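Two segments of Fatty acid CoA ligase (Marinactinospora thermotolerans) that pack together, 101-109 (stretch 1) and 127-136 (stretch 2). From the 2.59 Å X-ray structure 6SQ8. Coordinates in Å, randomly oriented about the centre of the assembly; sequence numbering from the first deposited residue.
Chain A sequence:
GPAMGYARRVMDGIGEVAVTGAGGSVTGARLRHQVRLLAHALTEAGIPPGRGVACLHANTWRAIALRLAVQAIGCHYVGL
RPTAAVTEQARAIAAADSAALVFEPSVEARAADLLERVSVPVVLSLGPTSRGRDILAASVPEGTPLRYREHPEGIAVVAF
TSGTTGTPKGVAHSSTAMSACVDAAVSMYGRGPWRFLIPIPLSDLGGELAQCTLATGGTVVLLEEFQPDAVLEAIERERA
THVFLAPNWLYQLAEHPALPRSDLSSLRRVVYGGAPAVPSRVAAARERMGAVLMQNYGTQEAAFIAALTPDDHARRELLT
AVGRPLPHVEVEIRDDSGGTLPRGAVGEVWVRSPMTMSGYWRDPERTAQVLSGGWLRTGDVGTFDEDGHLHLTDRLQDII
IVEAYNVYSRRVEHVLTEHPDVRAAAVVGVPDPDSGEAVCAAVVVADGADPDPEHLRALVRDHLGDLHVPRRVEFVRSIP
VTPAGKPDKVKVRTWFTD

Stretch 1 (101-109) LVFEPSVEA
Stretch 2 127-136: GPTSRGRDIL

Stretch 1 leaves a strand (101-103), turns through a 3-10 segment at P105 and S106, and runs on into a helix that contains E108 and A109; stretch 2, mostly loop with a short strand at 133-134, packs against it, burying 346 Å² in total. The nearest CA pairs are V102 CA to G132 CA at 8.3 Å, P105 CA to T129 CA at 6.1 Å and E108 CA to R131 CA at 7.3 Å, so the partners run backward from V102 to P105 and then forward again at E108, with no single strand-like register. L101 (chi1 t, chi2 p) is buried but does not reach stretch 2. V102, extended at phi/psi -101/130 with chi1 t, brings CG1 to 4.1 Å from CD1 of I135 (chi1 m, chi2 t), an apolar contact between two buried branched side chains. F103 (-140/163) starts sideways, but chi1 of 71° and chi2 of -86° carry its ring nearer: CZ lies 3.4 Å from T129 CG2 and 4.3 Å from R131 CB, while G132 N sits at the ring edge, 4.1 Å from CZ. At G132 (-151/164) an ideal CB would lie a tight 3.0 Å from F103 CE1, so glycine suits this place. E104 (-98/150, chi1 m) points away. P105 (-48/-46, C-gamma exo) sets CG 4.2 Å from P128 O; nearby G127, at 110/167, has backbone angles that call for glycine. The turn closes through V107 N to E104 O (3.1 Å) and E108 N to P105 O (2.9 Å), with V107 at the N-cap position. E108 (-57/-40), pointing toward stretch 2 with chi1 and chi2 both t and chi3 of 11°, makes the polar anchor. Its OE2 accepts hydrogen bonds from S130 N (3.0 Å) and R131 N (3.1 Å), the carboxylate meeting two successive amides where the loop bends at -76/-53 and -81/-6. Its OE1 lies 2.9 Å from OG1 of T129, which is extended at -160/161 with chi1 of -145°, between wells.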

# COMPACT_ATOMS: atom_id res chain seq x y z
N LEU A 101 5.18 4.44 23.31
CA LEU A 101 4.06 3.75 22.67
C LEU A 101 2.78 4.53 22.99
O LEU A 101 2.41 4.61 24.12
CB LEU A 101 3.97 2.32 23.20
CG LEU A 101 2.71 1.57 22.78
CD1 LEU A 101 2.79 1.16 21.31
CD2 LEU A 101 2.49 0.35 23.67
N VAL A 102 2.17 5.14 21.97
CA VAL A 102 0.88 5.79 22.10
C VAL A 102 -0.16 4.83 21.53
O VAL A 102 0.03 4.31 20.44
CB VAL A 102 0.86 7.14 21.37
CG1 VAL A 102 -0.48 7.84 21.53
CG2 VAL A 102 1.99 8.04 21.84
N PHE A 103 -1.24 4.59 22.28
CA PHE A 103 -2.27 3.66 21.84
C PHE A 103 -3.66 4.20 22.19
O PHE A 103 -3.80 5.11 22.99
CB PHE A 103 -2.04 2.27 22.42
CG PHE A 103 -2.29 2.14 23.90
CD1 PHE A 103 -1.30 2.44 24.82
CD2 PHE A 103 -3.51 1.71 24.37
CE1 PHE A 103 -1.54 2.34 26.17
CE2 PHE A 103 -3.75 1.61 25.73
CZ PHE A 103 -2.76 1.92 26.63
N GLU A 104 -4.67 3.63 21.52
CA GLU A 104 -6.07 4.00 21.74
C GLU A 104 -6.71 2.99 22.69
O GLU A 104 -6.31 1.83 22.70
CB GLU A 104 -6.83 4.08 20.41
CG GLU A 104 -6.53 5.31 19.59
CD GLU A 104 -7.33 5.41 18.29
OE1 GLU A 104 -7.62 4.35 17.67
OE2 GLU A 104 -7.66 6.56 17.90
N PRO A 105 -7.73 3.39 23.50
CA PRO A 105 -8.42 2.47 24.40
C PRO A 105 -8.85 1.16 23.72
O PRO A 105 -8.59 0.10 24.27
CB PRO A 105 -9.66 3.26 24.83
CG PRO A 105 -9.21 4.71 24.76
CD PRO A 105 -8.26 4.76 23.59
N SER A 106 -9.44 1.27 22.53
CA SER A 106 -10.04 0.13 21.82
C SER A 106 -9.03 -1.01 21.59
O SER A 106 -9.44 -2.12 21.31
CB SER A 106 -10.66 0.58 20.52
OG SER A 106 -9.67 0.90 19.55
N VAL A 107 -7.72 -0.74 21.72
CA VAL A 107 -6.68 -1.76 21.43
C VAL A 107 -5.73 -1.92 22.63
O VAL A 107 -4.60 -2.37 22.46
CB VAL A 107 -5.91 -1.41 20.14
CG1 VAL A 107 -6.81 -1.50 18.91
CG2 VAL A 107 -5.25 -0.04 20.22
N GLU A 108 -6.22 -1.60 23.84
CA GLU A 108 -5.47 -1.74 25.10
C GLU A 108 -5.02 -3.19 25.30
O GLU A 108 -3.92 -3.45 25.75
CB GLU A 108 -6.33 -1.28 26.28
CG GLU A 108 -5.58 -1.28 27.60
CD GLU A 108 -6.39 -0.70 28.75
OE1 GLU A 108 -7.61 -0.49 28.58
OE2 GLU A 108 -5.78 -0.46 29.82
N ALA A 109 -5.88 -4.14 24.94
CA ALA A 109 -5.56 -5.56 25.02
C ALA A 109 -4.22 -5.82 24.32
O ALA A 109 -3.32 -6.41 24.90
CB ALA A 109 -6.67 -6.39 24.43
N GLY A 127 -6.95 8.97 25.49
CA GLY A 127 -8.11 8.82 26.35
C GLY A 127 -7.80 7.93 27.55
O GLY A 127 -6.78 7.25 27.54
N PRO A 128 -8.67 7.90 28.58
CA PRO A 128 -8.38 7.21 29.84
C PRO A 128 -8.16 5.71 29.64
O PRO A 128 -8.91 5.09 28.89
CB PRO A 128 -9.62 7.44 30.71
CG PRO A 128 -10.30 8.64 30.08
CD PRO A 128 -10.01 8.51 28.60
N THR A 129 -7.14 5.16 30.30
CA THR A 129 -6.81 3.76 30.16
C THR A 129 -5.98 3.28 31.36
O THR A 129 -5.34 4.08 32.06
CB THR A 129 -6.13 3.51 28.81
OG1 THR A 129 -6.52 2.22 28.32
CG2 THR A 129 -4.63 3.62 28.88
N SER A 130 -5.95 1.96 31.53
CA SER A 130 -5.29 1.29 32.65
C SER A 130 -3.77 1.27 32.44
O SER A 130 -3.04 1.72 33.31
CB SER A 130 -5.84 -0.10 32.84
OG SER A 130 -5.54 -0.60 34.12
N ARG A 131 -3.31 0.77 31.27
CA ARG A 131 -1.88 0.46 31.03
C ARG A 131 -1.05 1.71 30.67
O ARG A 131 0.16 1.58 30.65
CB ARG A 131 -1.71 -0.63 29.96
N GLY A 132 -1.66 2.90 30.48
CA GLY A 132 -0.94 4.12 30.04
C GLY A 132 -1.54 5.45 30.52
O GLY A 132 -2.67 5.51 30.96
N ARG A 133 -0.74 6.52 30.41
CA ARG A 133 -1.06 7.91 30.84
C ARG A 133 -1.85 8.63 29.74
O ARG A 133 -1.42 8.69 28.60
CB ARG A 133 0.24 8.66 31.19
CG ARG A 133 0.13 10.14 31.55
CD ARG A 133 1.46 10.89 31.54
N ASP A 134 -2.99 9.22 30.11
CA ASP A 134 -3.96 9.78 29.15
C ASP A 134 -3.48 11.18 28.70
O ASP A 134 -3.65 12.14 29.41
CB ASP A 134 -5.37 9.83 29.76
CG ASP A 134 -6.40 10.60 28.95
OD1 ASP A 134 -6.09 11.00 27.80
OD2 ASP A 134 -7.53 10.79 29.47
N ILE A 135 -2.96 11.26 27.47
CA ILE A 135 -2.52 12.51 26.85
C ILE A 135 -3.63 13.57 26.78
O ILE A 135 -3.34 14.75 26.80
CB ILE A 135 -1.96 12.23 25.45
CG1 ILE A 135 -0.60 11.54 25.49
CG2 ILE A 135 -1.88 13.48 24.60
CD1 ILE A 135 -0.16 11.04 24.13
N LEU A 136 -4.89 13.17 26.62
CA LEU A 136 -6.00 14.14 26.37
C LEU A 136 -6.51 14.84 27.65
O LEU A 136 -7.70 14.72 27.98
CB LEU A 136 -7.14 13.38 25.68
CG LEU A 136 -6.76 12.70 24.36
CD1 LEU A 136 -7.87 11.79 23.86
CD2 LEU A 136 -6.38 13.72 23.30